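Local coordinates for protein nonribosomal peptide synthase (Streptomyces sp. MJ635-86F5, PDB 5JJP) that activates an aliphatic beta-amino acid by adenylation, using ATP, probably before its transfer to a phosphopantetheine-bearing carrier, at residues R261-L266 with P289-G294; T272-H275 with L280-P283; I301-E306 with R314-L319; V223-P228 with G236-T241. All blocks are in the same frame, centred on the assembly; numbering follows the deposited sequence.

Along the chain contact 4 comes first, then contact 1 with contact 2 nested inside the loop it closes, and contact 3 last. Contacts 2, 3 and 4 share the six-stranded mixed sheet, where strands 222-225, 273-276 and 300-304 run side by side and parallel; contact 1 joins two helices beyond that sheet. Centres of contacts 2 and 3 lie about 7 Å apart, those of 1 and 2 about 10 Å, and those of 3 and 4 about 17 Å. Helix 232-243 of contact 4 packs on one face of the sheet, while contacts 1, 2 and 3 build up the other, so together they join a sheet to two helical layers of the alpha-beta-alpha-beta-alpha sandwich.

Contact 1: residues R261-L266 with P289-G294; sequences RFLAFL and PDLVAG
The short helix that presents Leu-291 and Val-292 to Leu-263 is held by a 3.0 Å backbone bond from Ala-293 N to Pro-289 O; the two bonds that reach Gly-294 N from the oxygens of Asp-290 and Leu-291 are weak. Between the two helices the contact is wholly apolar. Leu-263 points toward the second helix and divides its two methyls between neighbouring residues there. Its CD1 meets Leu-291 at the base of the side chain, 3.7 Å from CB, whereas its CD2 stands 4.2 Å from Val-292 CG2. In both pairs the side chains pass each other at a slant. With CG anti to the carbonyl carbon (chi1 -63°), Leu-263 brings the fork of its branches up to this pair. Leu-291 and Leu-263 are also the closest backbones, 7.0 Å from CA to CA. Leu-291 is exposed, whereas Val-292 is buried and rests on Leu-284 as well; Glu-288 and Leu-295 add further contacts to Leu-263. Within helix 259-268, Leu-266 places its CG 4.1 Å above one face of the Phe-262 ring, offset toward the rim, and the ring also packs on Leu-284. Farther out, Arg-261 lies against Phe-258 in a cation-pi contact and donates from NH2 to Asp-254 O. Two helices meeting through leucine and valine side chains in this way form part of an outer helical layer of the layered alpha-beta sandwich of AMP-binding enzymes.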
loop_
_atom_site.group_PDB
_atom_site.type_symbol
_atom_site.label_atom_id
_atom_site.label_comp_id
_atom_site.label_asym_id
_atom_site.label_seq_id
_atom_site.Cartn_x
_atom_site.Cartn_y
_atom_site.Cartn_z
ATOM N N ARG A 261 -9.362 0.828 23.743
ATOM C CA ARG A 261 -9.457 -0.443 23.028
ATOM C C ARG A 261 -8.324 -0.610 22.027
ATOM O O ARG A 261 -7.828 -1.718 21.821
ATOM C CB ARG A 261 -10.794 -0.552 22.300
ATOM C CG ARG A 261 -11.818 -1.434 22.996
ATOM C CD ARG A 261 -13.229 -0.896 22.723
ATOM N NE ARG A 261 -13.931 -1.233 21.481
ATOM C CZ ARG A 261 -14.953 -2.081 21.359
ATOM N NH1 ARG A 261 -15.390 -2.809 22.384
ATOM N NH2 ARG A 261 -15.515 -2.239 20.166
ATOM N N PHE A 262 -7.903 0.501 21.442
ATOM C CA PHE A 262 -6.823 0.482 20.478
ATOM C C PHE A 262 -5.516 0.173 21.199
ATOM O O PHE A 262 -4.753 -0.690 20.767
ATOM C CB PHE A 262 -6.707 1.837 19.755
ATOM C CG PHE A 262 -5.522 1.945 18.874
ATOM C CD1 PHE A 262 -5.321 1.019 17.843
ATOM C CD2 PHE A 262 -4.608 2.979 19.024
ATOM C CE1 PHE A 262 -4.234 1.120 17.005
ATOM C CE2 PHE A 262 -3.504 3.066 18.194
ATOM C CZ PHE A 262 -3.324 2.129 17.185
ATOM N N LEU A 263 -5.254 0.911 22.268
ATOM C CA LEU A 263 -4.036 0.730 23.074
ATOM C C LEU A 263 -3.942 -0.647 23.668
ATOM O O LEU A 263 -2.888 -1.241 23.620
ATOM C CB LEU A 263 -3.904 1.820 24.134
ATOM C CG LEU A 263 -3.745 3.232 23.539
ATOM C CD1 LEU A 263 -3.974 4.324 24.560
ATOM C CD2 LEU A 263 -2.382 3.420 22.915
ATOM N N ALA A 264 -5.061 -1.232 24.101
ATOM C CA ALA A 264 -5.047 -2.598 24.642
ATOM C C ALA A 264 -4.700 -3.599 23.541
ATOM O O ALA A 264 -4.007 -4.583 23.773
ATOM C CB ALA A 264 -6.392 -2.963 25.233
ATOM N N PHE A 265 -5.184 -3.321 22.324
ATOM C CA PHE A 265 -4.919 -4.183 21.187
ATOM C C PHE A 265 -3.431 -4.181 20.861
ATOM O O PHE A 265 -2.896 -5.197 20.556
ATOM C CB PHE A 265 -5.755 -3.734 19.974
ATOM C CG PHE A 265 -5.655 -4.651 18.797
ATOM C CD1 PHE A 265 -6.301 -5.860 18.806
ATOM C CD2 PHE A 265 -4.915 -4.286 17.668
ATOM C CE1 PHE A 265 -6.203 -6.715 17.722
ATOM C CE2 PHE A 265 -4.833 -5.131 16.573
ATOM C CZ PHE A 265 -5.480 -6.343 16.601
ATOM N N LEU A 266 -2.776 -3.035 20.923
ATOM C CA LEU A 266 -1.345 -2.989 20.649
ATOM C C LEU A 266 -0.556 -3.832 21.647
ATOM O O LEU A 266 0.439 -4.422 21.273
ATOM C CB LEU A 266 -0.788 -1.562 20.656
ATOM C CG LEU A 266 -1.436 -0.556 19.697
ATOM C CD1 LEU A 266 -0.653 0.748 19.733
ATOM C CD2 LEU A 266 -1.526 -1.064 18.263
ATOM N N PRO A 289 -2.440 9.656 27.768
ATOM C CA PRO A 289 -1.001 9.720 27.644
ATOM C C PRO A 289 -0.243 8.683 28.471
ATOM O O PRO A 289 0.821 8.260 28.033
ATOM C CB PRO A 289 -0.658 11.155 28.076
ATOM C CG PRO A 289 -1.790 11.589 28.924
ATOM C CD PRO A 289 -2.997 10.857 28.414
ATOM N N ASP A 290 -0.762 8.268 29.622
ATOM C CA ASP A 290 -0.077 7.264 30.417
ATOM C C ASP A 290 -0.116 5.907 29.765
ATOM O O ASP A 290 0.851 5.158 29.837
ATOM C CB ASP A 290 -0.684 7.141 31.809
ATOM C CG ASP A 290 -0.398 8.357 32.683
ATOM O OD1 ASP A 290 0.612 9.057 32.438
ATOM O OD2 ASP A 290 -1.180 8.600 33.631
ATOM N N LEU A 291 -1.229 5.569 29.128
ATOM C CA LEU A 291 -1.282 4.295 28.404
ATOM C C LEU A 291 -0.365 4.296 27.166
ATOM O O LEU A 291 0.283 3.284 26.856
ATOM C CB LEU A 291 -2.720 3.951 28.042
ATOM C CG LEU A 291 -3.665 3.756 29.256
ATOM C CD1 LEU A 291 -5.082 3.484 28.773
ATOM C CD2 LEU A 291 -3.177 2.625 30.144
ATOM N N VAL A 292 -0.263 5.438 26.495
ATOM C CA VAL A 292 0.658 5.567 25.359
ATOM C C VAL A 292 2.089 5.307 25.824
ATOM O O VAL A 292 2.801 4.485 25.259
ATOM C CB VAL A 292 0.549 6.956 24.695
ATOM C CG1 VAL A 292 1.681 7.178 23.706
ATOM C CG2 VAL A 292 -0.808 7.106 24.017
ATOM N N ALA A 293 2.493 6.018 26.865
ATOM C CA ALA A 293 3.792 5.818 27.518
ATOM C C ALA A 293 4.034 4.405 27.947
ATOM O O ALA A 293 5.163 3.987 28.051
ATOM C CB ALA A 293 3.923 6.749 28.739
ATOM N N GLY A 294 2.973 3.660 28.178
ATOM C CA GLY A 294 3.087 2.265 28.632
ATOM C C GLY A 294 3.136 1.215 27.545
ATOM O O GLY A 294 3.156 0.022 27.860
#

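Contact 2: residues T272-H275 with L280-P283; sequences TQVH and LWRP
Val-274 carries strand 273-276 onto Leu-280 and Trp-281, and the two residues ahead of it tie the strand in place. Thr-272 is bound through OG1 to Asp-221 OD1 and to Arg-222 N, at the start of the neighbouring strand 222-225. Gln-273 uses both ends of its amide: NE2 reaches Leu-216 O and Ser-300 OG, while OE1 takes a bond from His-275 NE2 of 2.8 Å, with an N-H...O angle of 153°. OE1 lies close to the plane of the imidazole, but the donor is tilted 28° from the amide carbonyl plane. Val-274 points the other way, toward the 280-283 segment. Its CG1, anti to the backbone N (chi1 171°), is the branch that touches, 3.9 Å from Trp-281 CZ2 and 4.1 Å from Leu-280 CD2. The methyl comes obliquely to the benzo carbon CZ2, and Leu-280 CD2 itself sits 3.9 Å above one face of the Trp-281 ring, toward its rim. These three side chains thus close on one another in a small apolar cluster. Val-274 CG2 turns to Leu-266 of helix 259-268. His-275 points away from the cluster, toward helix 232-243, and its backbone O is bound to Thr-226 OG1. Side chains alternating between the two faces are expected of an inner strand with helices on both sides, here within the alpha-beta-alpha-beta-alpha sandwich.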
loop_
_atom_site.group_PDB
_atom_site.type_symbol
_atom_site.label_atom_id
_atom_site.label_comp_id
_atom_site.label_asym_id
_atom_site.label_seq_id
_atom_site.Cartn_x
_atom_site.Cartn_y
_atom_site.Cartn_z
ATOM N N THR A 272 5.088 -4.327 17.460
ATOM C CA THR A 272 6.385 -3.629 17.463
ATOM C C THR A 272 6.409 -2.404 16.571
ATOM O O THR A 272 7.211 -1.510 16.785
ATOM C CB THR A 272 7.526 -4.533 17.027
ATOM O OG1 THR A 272 7.313 -4.978 15.686
ATOM C CG2 THR A 272 7.619 -5.768 17.971
ATOM N N GLN A 273 5.528 -2.338 15.579
ATOM C CA GLN A 273 5.546 -1.185 14.674
ATOM C C GLN A 273 4.141 -0.777 14.309
ATOM O O GLN A 273 3.293 -1.624 14.044
ATOM C CB GLN A 273 6.345 -1.524 13.427
ATOM C CG GLN A 273 6.484 -0.359 12.445
ATOM C CD GLN A 273 7.404 -0.690 11.299
ATOM O OE1 GLN A 273 6.951 -1.039 10.228
ATOM N NE2 GLN A 273 8.707 -0.656 11.550
ATOM N N VAL A 274 3.871 0.514 14.397
ATOM C CA VAL A 274 2.570 1.010 14.061
ATOM C C VAL A 274 2.657 1.857 12.789
ATOM O O VAL A 274 3.531 2.707 12.659
ATOM C CB VAL A 274 1.951 1.839 15.153
ATOM C CG1 VAL A 274 0.676 2.502 14.622
ATOM C CG2 VAL A 274 1.601 0.989 16.336
ATOM N N HIS A 275 1.778 1.558 11.844
ATOM C CA HIS A 275 1.589 2.354 10.638
ATOM C C HIS A 275 0.279 3.110 10.764
ATOM O O HIS A 275 -0.743 2.524 11.126
ATOM C CB HIS A 275 1.446 1.455 9.391
ATOM C CG HIS A 275 2.690 0.728 9.011
ATOM N ND1 HIS A 275 2.791 -0.003 7.852
ATOM C CD2 HIS A 275 3.884 0.623 9.627
ATOM C CE1 HIS A 275 3.998 -0.510 7.754
ATOM N NE2 HIS A 275 4.673 -0.177 8.845
ATOM N N LEU A 280 -3.854 9.929 13.989
ATOM C CA LEU A 280 -4.116 8.745 14.796
ATOM C C LEU A 280 -3.754 8.966 16.265
ATOM O O LEU A 280 -4.432 8.468 17.161
ATOM C CB LEU A 280 -3.300 7.577 14.247
ATOM C CG LEU A 280 -3.181 6.357 15.124
ATOM C CD1 LEU A 280 -4.556 5.739 15.297
ATOM C CD2 LEU A 280 -2.230 5.351 14.487
ATOM N N TRP A 281 -2.637 9.645 16.499
ATOM C CA TRP A 281 -2.061 9.732 17.840
ATOM C C TRP A 281 -2.646 10.857 18.709
ATOM O O TRP A 281 -2.549 10.783 19.917
ATOM C CB TRP A 281 -0.537 9.892 17.730
ATOM C CG TRP A 281 0.116 8.664 17.126
ATOM C CD1 TRP A 281 0.474 8.490 15.827
ATOM C CD2 TRP A 281 0.429 7.456 17.790
ATOM N NE1 TRP A 281 1.013 7.252 15.651
ATOM C CE2 TRP A 281 0.999 6.600 16.848
ATOM C CE3 TRP A 281 0.293 7.016 19.096
ATOM C CZ2 TRP A 281 1.410 5.327 17.162
ATOM C CZ3 TRP A 281 0.743 5.723 19.414
ATOM C CH2 TRP A 281 1.266 4.904 18.455
ATOM N N ARG A 282 -3.249 11.872 18.087
ATOM C CA ARG A 282 -3.753 13.042 18.819
ATOM C C ARG A 282 -4.745 12.690 19.924
ATOM O O ARG A 282 -4.561 13.105 21.062
ATOM C CB ARG A 282 -4.348 14.097 17.881
ATOM C CG ARG A 282 -3.355 15.190 17.452
ATOM C CD ARG A 282 -4.013 16.578 17.321
ATOM N NE ARG A 282 -4.917 16.657 16.163
ATOM C CZ ARG A 282 -4.554 16.712 14.872
ATOM N NH1 ARG A 282 -3.274 16.718 14.491
ATOM N NH2 ARG A 282 -5.502 16.763 13.938
ATOM N N PRO A 283 -5.797 11.926 19.608
ATOM C CA PRO A 283 -6.655 11.460 20.703
ATOM C C PRO A 283 -5.942 10.597 21.777
ATOM O O PRO A 283 -6.386 10.542 22.927
ATOM C CB PRO A 283 -7.722 10.627 19.975
ATOM C CG PRO A 283 -7.720 11.123 18.576
ATOM C CD PRO A 283 -6.323 11.564 18.288
#

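Contact 3: residues I301-E306 with R314-L319; sequences ILFSGE and RELQGL
Leu-316 touches both Ile-301 and Phe-303 with a single methyl, CD2, joining the first strand and the helix of the beta-alpha-beta unit made by strand 300-304, helix 310-319 and strand 324-329. Ile-301 and Leu-316 meet end on, with CD1 of Ile-301 4.0 Å from CD2 of Leu-316. Because CG of Leu-316 is anti to its backbone N (chi1 -177°), the branch extends from the helix down to the sheet. Ile-301 and Phe-303, two apart in the strand, point to the same side, so one methyl can touch both; all three residues are buried. The backbones stay well apart, the nearest pair being Ile-301 CA and Gln-317 CA at 10.5 Å, so side chains alone bridge strand and helix. In the next shell, Phe-303 meets Phe-308 edge to face and packs on Ile-325 of the following strand. Ile-285 presses on Leu-316 from helix 282-287, and Trp-281 covers Ile-301, where CZ2 of the indole is 3.6 Å from Ile-301 CD1. The helix is fixed to later parts of the chain by Gln-317 NE2, bound to Pro-343 O, and by Arg-314 NH2, bound to Pro-347 O. Phe-303 offers Leu-316 its ring edge: its CZ is 4.2 Å from Leu-316 CD2, which lies near the ring plane rather than over a face.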
loop_
_atom_site.group_PDB
_atom_site.type_symbol
_atom_site.label_atom_id
_atom_site.label_comp_id
_atom_site.label_asym_id
_atom_site.label_seq_id
_atom_site.Cartn_x
_atom_site.Cartn_y
_atom_site.Cartn_z
ATOM N N ILE A 301 7.384 3.542 14.660
ATOM C CA ILE A 301 6.166 4.094 14.087
ATOM C C ILE A 301 6.476 4.662 12.714
ATOM O O ILE A 301 7.471 5.368 12.532
ATOM C CB ILE A 301 5.611 5.234 14.948
ATOM C CG1 ILE A 301 5.383 4.765 16.394
ATOM C CG2 ILE A 301 4.313 5.746 14.361
ATOM C CD1 ILE A 301 4.961 5.891 17.350
ATOM N N LEU A 302 5.604 4.374 11.773
ATOM C CA LEU A 302 5.699 4.872 10.408
ATOM C C LEU A 302 4.460 5.700 10.106
ATOM O O LEU A 302 3.322 5.198 10.307
ATOM C CB LEU A 302 5.769 3.684 9.487
ATOM C CG LEU A 302 5.795 3.921 7.988
ATOM C CD1 LEU A 302 7.062 4.649 7.611
ATOM C CD2 LEU A 302 5.722 2.623 7.189
ATOM N N PHE A 303 4.648 6.972 9.781
ATOM C CA PHE A 303 3.506 7.868 9.392
ATOM C C PHE A 303 3.497 8.186 7.946
ATOM O O PHE A 303 4.540 8.342 7.369
ATOM C CB PHE A 303 3.616 9.319 9.849
ATOM C CG PHE A 303 4.092 9.508 11.184
ATOM C CD1 PHE A 303 3.356 9.027 12.264
ATOM C CD2 PHE A 303 5.227 10.248 11.395
ATOM C CE1 PHE A 303 3.793 9.232 13.560
ATOM C CE2 PHE A 303 5.666 10.468 12.682
ATOM C CZ PHE A 303 4.954 9.955 13.770
ATOM N N SER A 304 2.312 8.520 7.450
ATOM C CA SER A 304 2.213 9.181 6.164
ATOM C C SER A 304 0.875 9.753 5.913
ATOM O O SER A 304 -0.092 9.425 6.584
ATOM C CB SER A 304 2.394 8.144 5.079
ATOM O OG SER A 304 1.288 7.272 5.105
ATOM N N GLY A 305 0.817 10.542 4.845
ATOM C CA GLY A 305 -0.447 10.876 4.183
ATOM C C GLY A 305 -1.076 12.135 4.729
ATOM O O GLY A 305 -2.252 12.435 4.440
ATOM N N GLU A 306 -0.290 12.891 5.499
ATOM C CA GLU A 306 -0.847 14.007 6.236
ATOM C C GLU A 306 0.296 14.735 6.929
ATOM O O GLU A 306 1.281 14.119 7.327
ATOM C CB GLU A 306 -1.949 13.449 7.154
ATOM C CG GLU A 306 -2.303 14.187 8.422
ATOM C CD GLU A 306 -3.206 13.337 9.316
ATOM O OE1 GLU A 306 -4.171 12.704 8.817
ATOM O OE2 GLU A 306 -2.946 13.287 10.535
ATOM N N ARG A 314 6.740 16.090 18.886
ATOM C CA ARG A 314 7.602 16.253 20.055
ATOM C C ARG A 314 6.965 15.641 21.302
ATOM O O ARG A 314 7.598 14.929 22.072
ATOM C CB ARG A 314 7.876 17.747 20.313
ATOM C CG ARG A 314 8.826 18.423 19.337
ATOM C CD ARG A 314 9.366 19.761 19.873
ATOM N NE ARG A 314 10.286 20.421 18.945
ATOM C CZ ARG A 314 9.934 21.264 17.961
ATOM N NH1 ARG A 314 8.662 21.551 17.713
ATOM N NH2 ARG A 314 10.864 21.812 17.169
ATOM N N GLU A 315 5.685 15.916 21.474
ATOM C CA GLU A 315 4.930 15.360 22.574
ATOM C C GLU A 315 4.984 13.828 22.490
ATOM O O GLU A 315 5.324 13.145 23.473
ATOM C CB GLU A 315 3.498 15.893 22.525
ATOM C CG GLU A 315 2.865 16.172 23.883
ATOM C CD GLU A 315 1.519 16.894 23.763
ATOM O OE1 GLU A 315 0.628 16.615 24.602
ATOM O OE2 GLU A 315 1.324 17.676 22.796
ATOM N N LEU A 316 4.717 13.298 21.300
ATOM C CA LEU A 316 4.781 11.824 21.069
ATOM C C LEU A 316 6.158 11.214 21.330
ATOM O O LEU A 316 6.239 10.212 22.053
ATOM C CB LEU A 316 4.303 11.441 19.662
ATOM C CG LEU A 316 4.247 9.937 19.335
ATOM C CD1 LEU A 316 3.182 9.237 20.169
ATOM C CD2 LEU A 316 3.974 9.723 17.840
ATOM N N GLN A 317 7.229 11.840 20.815
ATOM C CA GLN A 317 8.587 11.413 21.185
ATOM C C GLN A 317 8.792 11.381 22.694
ATOM O O GLN A 317 9.408 10.457 23.237
ATOM C CB GLN A 317 9.625 12.354 20.609
ATOM C CG GLN A 317 9.780 12.280 19.121
ATOM C CD GLN A 317 10.874 13.196 18.609
ATOM O OE1 GLN A 317 10.889 14.410 18.881
ATOM N NE2 GLN A 317 11.809 12.620 17.863
ATOM N N GLY A 318 8.309 12.427 23.354
ATOM C CA GLY A 318 8.365 12.553 24.818
ATOM C C GLY A 318 7.703 11.425 25.580
ATOM O O GLY A 318 8.235 10.925 26.555
ATOM N N LEU A 319 6.556 10.973 25.094
ATOM C CA LEU A 319 5.901 9.822 25.703
ATOM C C LEU A 319 6.547 8.493 25.305
ATOM O O LEU A 319 6.426 7.521 26.042
ATOM C CB LEU A 319 4.428 9.783 25.311
ATOM C CG LEU A 319 3.569 10.977 25.710
ATOM C CD1 LEU A 319 2.206 10.904 25.026
ATOM C CD2 LEU A 319 3.430 11.024 27.223
#

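Contact 4: residues V223-P228 with G236-T241; sequences VAVTSP and GGIALT
Val-223 and Thr-241 lie alongside, pointing opposite ways, in one of two van der Waals meetings of strand and helix. The valine's CB and CG2 each lie 3.5 Å from Thr-241 OG1, with no hydrogen bond between them, and its CG2 is 3.9 Å from the threonine's CG2. The other meeting is apolar: farther along the strand Val-225 puts its CG2 4.1 Å from CG1 of Ile-238, the two side chains crossing at about a right angle. Val-225 CG2 is also 4.2 Å from Gly-237 C, a residue whose side chain, had it one, would point toward the strand. Both valines face the helix; Ala-224 between them turns away, onto Leu-266. Strand and helix run nearly antiparallel, with axes 8.9 Å apart at 160°, as the first two elements of the beta-alpha-beta unit that continues into strand 247-250. The polar contacts lie within the helix. Gly-237 O takes two donors, one on each face of its carbonyl plane: Thr-241 N at 3.0 Å and Thr-241 OG1 at 2.6 Å. With OG1 beside the backbone N (chi1 -65°), the hydroxyl folds back one turn to reach that oxygen. Replacing Thr-241 by an alanine is likely to cost Gly-237 O its hydroxyl donor and leave a gap beside Val-223. One turn on, Leu-240 O is bound to Ser-244 OG.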
loop_
_atom_site.group_PDB
_atom_site.type_symbol
_atom_site.label_atom_id
_atom_site.label_comp_id
_atom_site.label_asym_id
_atom_site.label_seq_id
_atom_site.Cartn_x
_atom_site.Cartn_y
_atom_site.Cartn_z
ATOM N N VAL A 223 3.326 -5.841 12.782
ATOM C CA VAL A 223 2.988 -4.500 12.276
ATOM C C VAL A 223 1.511 -4.261 12.346
ATOM O O VAL A 223 0.724 -5.010 11.759
ATOM C CB VAL A 223 3.431 -4.351 10.850
ATOM C CG1 VAL A 223 3.109 -2.945 10.313
ATOM C CG2 VAL A 223 4.933 -4.640 10.766
ATOM N N ALA A 224 1.118 -3.244 13.113
ATOM C CA ALA A 224 -0.242 -2.827 13.167
ATOM C C ALA A 224 -0.483 -1.917 11.957
ATOM O O ALA A 224 0.076 -0.837 11.886
ATOM C CB ALA A 224 -0.508 -2.067 14.433
ATOM N N VAL A 225 -1.361 -2.334 11.054
ATOM C CA VAL A 225 -1.819 -1.504 9.908
ATOM C C VAL A 225 -3.181 -0.861 10.266
ATOM O O VAL A 225 -4.191 -1.512 10.385
ATOM C CB VAL A 225 -1.939 -2.391 8.674
ATOM C CG1 VAL A 225 -2.405 -1.583 7.442
ATOM C CG2 VAL A 225 -0.617 -3.089 8.383
ATOM N N THR A 226 -3.196 0.422 10.531
ATOM C CA THR A 226 -4.395 1.061 10.972
ATOM C C THR A 226 -5.296 1.533 9.825
ATOM O O THR A 226 -6.465 1.758 10.022
ATOM C CB THR A 226 -4.061 2.271 11.837
ATOM O OG1 THR A 226 -3.275 3.177 11.090
ATOM C CG2 THR A 226 -3.289 1.818 13.105
ATOM N N SER A 227 -4.745 1.716 8.654
ATOM C CA SER A 227 -5.496 2.344 7.585
ATOM C C SER A 227 -6.444 1.313 6.941
ATOM O O SER A 227 -6.120 0.116 6.841
ATOM C CB SER A 227 -4.568 3.100 6.626
ATOM O OG SER A 227 -4.203 2.256 5.590
ATOM N N PRO A 228 -7.660 1.742 6.590
ATOM C CA PRO A 228 -8.688 0.829 6.030
ATOM C C PRO A 228 -8.307 0.282 4.671
ATOM O O PRO A 228 -7.454 0.851 3.991
ATOM C CB PRO A 228 -9.917 1.715 5.871
ATOM C CG PRO A 228 -9.668 2.923 6.720
ATOM C CD PRO A 228 -8.169 3.118 6.732
ATOM N N GLY A 236 -0.269 -1.489 0.878
ATOM C CA GLY A 236 1.175 -1.271 0.953
ATOM C C GLY A 236 1.825 -1.810 2.243
ATOM O O GLY A 236 2.910 -2.398 2.193
ATOM N N GLY A 237 1.180 -1.546 3.379
ATOM C CA GLY A 237 1.710 -1.879 4.678
ATOM C C GLY A 237 1.693 -3.354 4.865
ATOM O O GLY A 237 2.656 -3.952 5.366
ATOM N N ILE A 238 0.625 -3.976 4.414
ATOM C CA ILE A 238 0.497 -5.398 4.555
ATOM C C ILE A 238 1.490 -6.043 3.652
ATOM O O ILE A 238 2.199 -6.989 4.070
ATOM C CB ILE A 238 -0.900 -5.875 4.212
ATOM C CG1 ILE A 238 -1.891 -5.417 5.291
ATOM C CG2 ILE A 238 -0.952 -7.393 4.095
ATOM C CD1 ILE A 238 -3.323 -5.789 4.962
ATOM N N ALA A 239 1.583 -5.525 2.430
ATOM C CA ALA A 239 2.497 -6.102 1.401
ATOM C C ALA A 239 3.932 -6.025 1.809
ATOM O O ALA A 239 4.666 -6.974 1.680
ATOM C CB ALA A 239 2.323 -5.439 0.046
ATOM N N LEU A 240 4.322 -4.878 2.324
ATOM C CA LEU A 240 5.697 -4.711 2.693
ATOM C C LEU A 240 6.024 -5.601 3.917
ATOM O O LEU A 240 7.106 -6.135 4.008
ATOM C CB LEU A 240 5.983 -3.257 2.990
ATOM C CG LEU A 240 7.384 -2.981 3.545
ATOM C CD1 LEU A 240 8.475 -3.328 2.544
ATOM C CD2 LEU A 240 7.498 -1.551 4.011
ATOM N N THR A 241 5.080 -5.708 4.849
ATOM C CA THR A 241 5.254 -6.484 6.028
ATOM C C THR A 241 5.496 -7.966 5.638
ATOM O O THR A 241 6.412 -8.593 6.142
ATOM C CB THR A 241 4.033 -6.369 6.944
ATOM O OG1 THR A 241 3.901 -5.025 7.432
ATOM C CG2 THR A 241 4.159 -7.369 8.147
#